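Local coordinates for protein ORF10 (PDB 6RIW) that forms the ketosynthase-chain length factor didomain of a polyunsaturated fatty acid synthase, probably condensing acyl chains on acyl carrier protein, at residues N114-K127 against N216-F230. Sequence-based numbering, arbitrary orientation.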
loop_
_atom_site.group_PDB
_atom_site.type_symbol
_atom_site.label_atom_id
_atom_site.label_comp_id
_atom_site.label_asym_id
_atom_site.label_seq_id
_atom_site.Cartn_x
_atom_site.Cartn_y
_atom_site.Cartn_z
ATOM N N ASN A 114 -17.166 -8.414 -16.074
ATOM C CA ASN A 114 -17.771 -7.866 -14.868
ATOM C C ASN A 114 -17.107 -8.386 -13.601
ATOM O O ASN A 114 -17.769 -8.549 -12.571
ATOM C CB ASN A 114 -19.270 -8.169 -14.874
ATOM C CG ASN A 114 -19.966 -7.482 -16.017
ATOM O OD1 ASN A 114 -20.506 -8.132 -16.907
ATOM N ND2 ASN A 114 -19.908 -6.163 -16.032
ATOM N N CYS A 115 -15.802 -8.654 -13.666
ATOM C CA CYS A 115 -15.024 -9.118 -12.522
ATOM C C CYS A 115 -14.006 -8.048 -12.138
ATOM O O CYS A 115 -13.320 -7.503 -13.011
ATOM C CB CYS A 115 -14.297 -10.422 -12.852
ATOM S SG CYS A 115 -13.422 -11.217 -11.472
ATOM N N GLY A 116 -13.920 -7.738 -10.845
ATOM C CA GLY A 116 -12.922 -6.827 -10.328
ATOM C C GLY A 116 -11.901 -7.573 -9.481
ATOM O O GLY A 116 -11.960 -8.794 -9.330
ATOM N N VAL A 117 -10.941 -6.818 -8.937
ATOM C CA VAL A 117 -9.924 -7.423 -8.067
ATOM C C VAL A 117 -9.501 -6.414 -7.003
ATOM O O VAL A 117 -9.260 -5.247 -7.309
ATOM C CB VAL A 117 -8.705 -7.949 -8.857
ATOM C CG1 VAL A 117 -8.135 -6.882 -9.813
ATOM C CG2 VAL A 117 -7.629 -8.490 -7.892
ATOM N N ILE A 118 -9.439 -6.862 -5.744
ATOM C CA ILE A 118 -8.896 -6.068 -4.640
ATOM C C ILE A 118 -7.729 -6.839 -4.032
ATOM O O ILE A 118 -7.885 -7.997 -3.629
ATOM C CB ILE A 118 -9.968 -5.737 -3.578
ATOM C CG1 ILE A 118 -11.094 -4.917 -4.217
ATOM C CG2 ILE A 118 -9.348 -4.954 -2.424
ATOM C CD1 ILE A 118 -12.303 -4.696 -3.290
ATOM N N LEU A 119 -6.560 -6.195 -3.945
ATOM C CA LEU A 119 -5.316 -6.885 -3.612
ATOM C C LEU A 119 -4.689 -6.248 -2.380
ATOM O O LEU A 119 -4.336 -5.070 -2.420
ATOM C CB LEU A 119 -4.331 -6.805 -4.789
ATOM C CG LEU A 119 -2.948 -7.430 -4.586
ATOM C CD1 LEU A 119 -3.082 -8.944 -4.606
ATOM C CD2 LEU A 119 -1.973 -6.928 -5.677
ATOM N N GLY A 120 -4.525 -7.016 -1.302
ATOM C CA GLY A 120 -3.712 -6.530 -0.189
ATOM C C GLY A 120 -2.233 -6.558 -0.559
ATOM O O GLY A 120 -1.749 -7.500 -1.194
ATOM N N ASN A 121 -1.496 -5.512 -0.157
ATOM C CA ASN A 121 -0.114 -5.383 -0.620
ATOM C C ASN A 121 0.664 -4.435 0.294
ATOM O O ASN A 121 0.103 -3.475 0.823
ATOM C CB ASN A 121 -0.090 -4.871 -2.069
ATOM C CG ASN A 121 1.290 -4.911 -2.690
ATOM O OD1 ASN A 121 2.168 -5.657 -2.257
ATOM N ND2 ASN A 121 1.496 -4.081 -3.713
ATOM N N LEU A 122 1.957 -4.730 0.483
ATOM C CA LEU A 122 2.862 -3.868 1.248
ATOM C C LEU A 122 3.368 -2.713 0.391
ATOM O O LEU A 122 3.663 -2.885 -0.792
ATOM C CB LEU A 122 4.077 -4.671 1.735
ATOM C CG LEU A 122 3.816 -5.689 2.838
ATOM C CD1 LEU A 122 4.956 -6.717 2.963
ATOM C CD2 LEU A 122 3.593 -4.953 4.158
ATOM N N SER A 123 3.500 -1.533 0.996
ATOM C CA SER A 123 4.122 -0.395 0.327
ATOM C C SER A 123 5.605 -0.312 0.640
ATOM O O SER A 123 6.099 0.773 0.957
ATOM C CB SER A 123 3.409 0.898 0.735
ATOM O OG SER A 123 2.106 0.930 0.182
ATOM N N PHE A 124 6.324 -1.440 0.589
ATOM C CA PHE A 124 7.750 -1.504 0.915
ATOM C C PHE A 124 8.589 -1.688 -0.341
ATOM O O PHE A 124 8.115 -2.253 -1.329
ATOM C CB PHE A 124 8.051 -2.704 1.810
ATOM C CG PHE A 124 7.577 -2.582 3.235
ATOM C CD1 PHE A 124 7.088 -1.397 3.742
ATOM C CD2 PHE A 124 7.652 -3.696 4.061
ATOM C CE1 PHE A 124 6.677 -1.322 5.062
ATOM C CE2 PHE A 124 7.247 -3.633 5.380
ATOM C CZ PHE A 124 6.762 -2.432 5.880
ATOM N N PRO A 125 9.870 -1.320 -0.300
ATOM C CA PRO A 125 10.784 -1.681 -1.396
ATOM C C PRO A 125 10.728 -3.178 -1.668
ATOM O O PRO A 125 10.539 -3.982 -0.755
ATOM C CB PRO A 125 12.159 -1.274 -0.867
ATOM C CG PRO A 125 11.852 -0.101 0.122
ATOM C CD PRO A 125 10.506 -0.488 0.738
ATOM N N THR A 126 10.928 -3.541 -2.929
ATOM C CA THR A 126 11.029 -4.939 -3.325
ATOM C C THR A 126 12.452 -5.233 -3.773
ATOM O O THR A 126 13.295 -4.337 -3.909
ATOM C CB THR A 126 10.057 -5.291 -4.454
ATOM O OG1 THR A 126 10.456 -4.619 -5.654
ATOM C CG2 THR A 126 8.595 -4.927 -4.090
ATOM N N LYS A 127 12.725 -6.517 -4.031
ATOM C CA LYS A 127 14.069 -6.857 -4.477
ATOM C C LYS A 127 14.383 -6.199 -5.816
ATOM O O LYS A 127 15.533 -5.811 -6.058
ATOM C CB LYS A 127 14.228 -8.382 -4.550
ATOM C CG LYS A 127 14.005 -9.079 -3.202
ATOM C CD LYS A 127 14.360 -10.586 -3.303
ATOM C CE LYS A 127 13.364 -11.308 -4.231
ATOM N NZ LYS A 127 11.938 -11.336 -3.706
ATOM N N ASN A 216 -20.080 -8.522 -10.743
ATOM C CA ASN A 216 -20.763 -9.811 -10.650
ATOM C C ASN A 216 -19.828 -10.941 -10.250
ATOM O O ASN A 216 -20.297 -12.038 -9.937
ATOM C CB ASN A 216 -21.448 -10.152 -11.980
ATOM C CG ASN A 216 -22.529 -9.149 -12.339
ATOM O OD1 ASN A 216 -23.179 -8.572 -11.460
ATOM N ND2 ASN A 216 -22.706 -8.914 -13.633
ATOM N N MET A 217 -18.523 -10.683 -10.232
ATOM C CA MET A 217 -17.521 -11.590 -9.712
ATOM C C MET A 217 -16.406 -10.714 -9.165
ATOM O O MET A 217 -16.182 -9.603 -9.663
ATOM C CB MET A 217 -17.005 -12.534 -10.816
ATOM C CG MET A 217 -16.081 -13.654 -10.352
ATOM S SD MET A 217 -15.630 -14.767 -11.723
ATOM C CE MET A 217 -16.525 -14.033 -13.101
ATOM N N MET A 218 -15.737 -11.189 -8.114
ATOM C CA MET A 218 -14.583 -10.466 -7.588
ATOM C C MET A 218 -13.441 -11.427 -7.284
ATOM O O MET A 218 -13.657 -12.508 -6.726
ATOM C CB MET A 218 -14.923 -9.682 -6.303
ATOM C CG MET A 218 -15.777 -8.435 -6.513
ATOM S SD MET A 218 -14.981 -7.152 -7.497
ATOM C CE MET A 218 -13.630 -6.647 -6.388
ATOM N N LEU A 219 -12.221 -11.010 -7.627
ATOM C CA LEU A 219 -11.004 -11.605 -7.080
ATOM C C LEU A 219 -10.608 -10.841 -5.821
ATOM O O LEU A 219 -10.629 -9.602 -5.800
ATOM C CB LEU A 219 -9.862 -11.546 -8.098
ATOM C CG LEU A 219 -9.888 -12.491 -9.299
ATOM C CD1 LEU A 219 -8.735 -12.165 -10.224
ATOM C CD2 LEU A 219 -9.782 -13.921 -8.849
ATOM N N ALA A 220 -10.288 -11.568 -4.764
ATOM C CA ALA A 220 -9.805 -10.933 -3.549
ATOM C C ALA A 220 -8.625 -11.734 -3.025
ATOM O O ALA A 220 -8.693 -12.960 -2.903
ATOM C CB ALA A 220 -10.897 -10.826 -2.473
ATOM N N GLY A 221 -7.558 -11.041 -2.686
ATOM C CA GLY A 221 -6.362 -11.740 -2.284
ATOM C C GLY A 221 -5.339 -10.760 -1.772
ATOM O O GLY A 221 -5.662 -9.604 -1.489
ATOM N N ALA A 222 -4.101 -11.238 -1.655
ATOM C CA ALA A 222 -3.019 -10.410 -1.132
ATOM C C ALA A 222 -1.681 -11.015 -1.520
ATOM O O ALA A 222 -1.584 -12.196 -1.859
ATOM C CB ALA A 222 -3.104 -10.259 0.390
ATOM N N VAL A 223 -0.645 -10.189 -1.428
ATOM C CA VAL A 223 0.721 -10.581 -1.746
ATOM C C VAL A 223 1.620 -9.872 -0.747
ATOM O O VAL A 223 1.340 -8.735 -0.333
ATOM C CB VAL A 223 1.091 -10.251 -3.213
ATOM C CG1 VAL A 223 0.975 -8.747 -3.475
ATOM C CG2 VAL A 223 2.510 -10.731 -3.545
ATOM N N SER A 224 2.636 -10.594 -0.282
ATOM C CA SER A 224 3.674 -10.090 0.608
ATOM C C SER A 224 4.987 -10.496 -0.053
ATOM O O SER A 224 5.379 -11.669 0.010
ATOM C CB SER A 224 3.519 -10.688 2.014
ATOM O OG SER A 224 4.702 -10.550 2.784
ATOM N N ALA A 225 5.654 -9.543 -0.712
ATOM C CA ALA A 225 6.918 -9.818 -1.410
ATOM C C ALA A 225 7.868 -8.633 -1.296
ATOM O O ALA A 225 8.561 -8.261 -2.257
ATOM C CB ALA A 225 6.675 -10.145 -2.883
ATOM N N ALA A 226 7.889 -8.005 -0.131
ATOM C CA ALA A 226 8.852 -6.942 0.120
ATOM C C ALA A 226 10.272 -7.501 0.208
ATOM O O ALA A 226 10.489 -8.687 0.476
ATOM C CB ALA A 226 8.502 -6.230 1.431
ATOM N N ASP A 227 11.243 -6.613 0.019
ATOM C CA ASP A 227 12.651 -6.919 0.223
ATOM C C ASP A 227 12.827 -7.499 1.621
ATOM O O ASP A 227 12.600 -6.809 2.623
ATOM C CB ASP A 227 13.498 -5.649 0.035
ATOM C CG ASP A 227 14.981 -5.863 0.340
ATOM O OD1 ASP A 227 15.395 -7.010 0.606
ATOM O OD2 ASP A 227 15.736 -4.864 0.305
ATOM N N PRO A 228 13.197 -8.780 1.724
ATOM C CA PRO A 228 13.362 -9.391 3.054
ATOM C C PRO A 228 14.327 -8.658 3.968
ATOM O O PRO A 228 14.133 -8.683 5.196
ATOM C CB PRO A 228 13.863 -10.809 2.723
ATOM C CG PRO A 228 13.292 -11.089 1.335
ATOM C CD PRO A 228 13.383 -9.746 0.624
ATOM N N MET A 229 15.359 -7.996 3.426
ATOM C CA MET A 229 16.255 -7.236 4.293
ATOM C C MET A 229 15.526 -6.067 4.939
ATOM O O MET A 229 15.730 -5.779 6.129
ATOM C CB MET A 229 17.476 -6.736 3.519
ATOM C CG MET A 229 18.420 -5.928 4.403
ATOM S SD MET A 229 19.759 -5.122 3.506
ATOM C CE MET A 229 20.668 -6.572 2.997
ATOM N N PHE A 230 14.653 -5.398 4.179
ATOM C CA PHE A 230 13.858 -4.303 4.725
ATOM C C PHE A 230 12.908 -4.806 5.798
ATOM O O PHE A 230 12.755 -4.168 6.852
ATOM C CB PHE A 230 13.074 -3.631 3.593
ATOM C CG PHE A 230 12.399 -2.339 3.990
ATOM C CD1 PHE A 230 11.112 -2.341 4.513
ATOM C CD2 PHE A 230 13.051 -1.128 3.810
ATOM C CE1 PHE A 230 10.483 -1.143 4.882
ATOM C CE2 PHE A 230 12.440 0.074 4.159
ATOM C CZ PHE A 230 11.153 0.063 4.703
HETATM O O HOH W 1 -21.327 -10.931 -15.688
HETATM O O HOH W 2 4.587 -6.899 -1.086
HETATM O O HOH W 3 10.675 -8.695 -3.897
#
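Phe230 turns the edge of its ring toward a face of Phe124: CE1 stands 3.5 Å above the Phe124 plane, over its centre, with the two planes at 54°. In the Phe124 plane, at the ring's edge, sits the methyl of Ala226, and Leu122 CD2 lies off-centre over the opposite face. Phe230 in turn carries Pro125 CD on its own face, 3.9 Å from the ring centroid and 6° off the normal, a CH-pi contact. The Phe230 ring reaches both partners because its CG is anti to the backbone N (chi1 -170°). A serine in its place would probably leave one face of Phe124 and the Pro125 ring without their apolar partner. Just before this cluster, the parallel strands 115-120 and 217-224 pair within the thiolase-like ketosynthase core. Leu219 N to Gly116 O (2.8 Å) and Ile118 N to Leu219 O (3.0 Å) show the alternation of a parallel pair, in which Leu219 bonds to the residues flanking Val117. Met218, bent at its second torsion, folds its SD to 3.5 Å from Gly116 CA, on the face that helix 198-211 covers; Val117 CG2 meets Leu219 CB on the other. Beyond the strands, Pro125 O accepts from Asp227 N (2.8 Å), joining the two loops in a nearly straight bond. Asp227, at the N-cap, accepts from Met229 N, which meets OD1 from above the carboxylate plane, while OD2 accepts a hydrogen bond from Asn130 and forms a salt bridge with Arg592. One water bridges Lys127 N and NZ to Ala225 O (2.7 Å from that oxygen), and NZ also forms a salt bridge with Asp88.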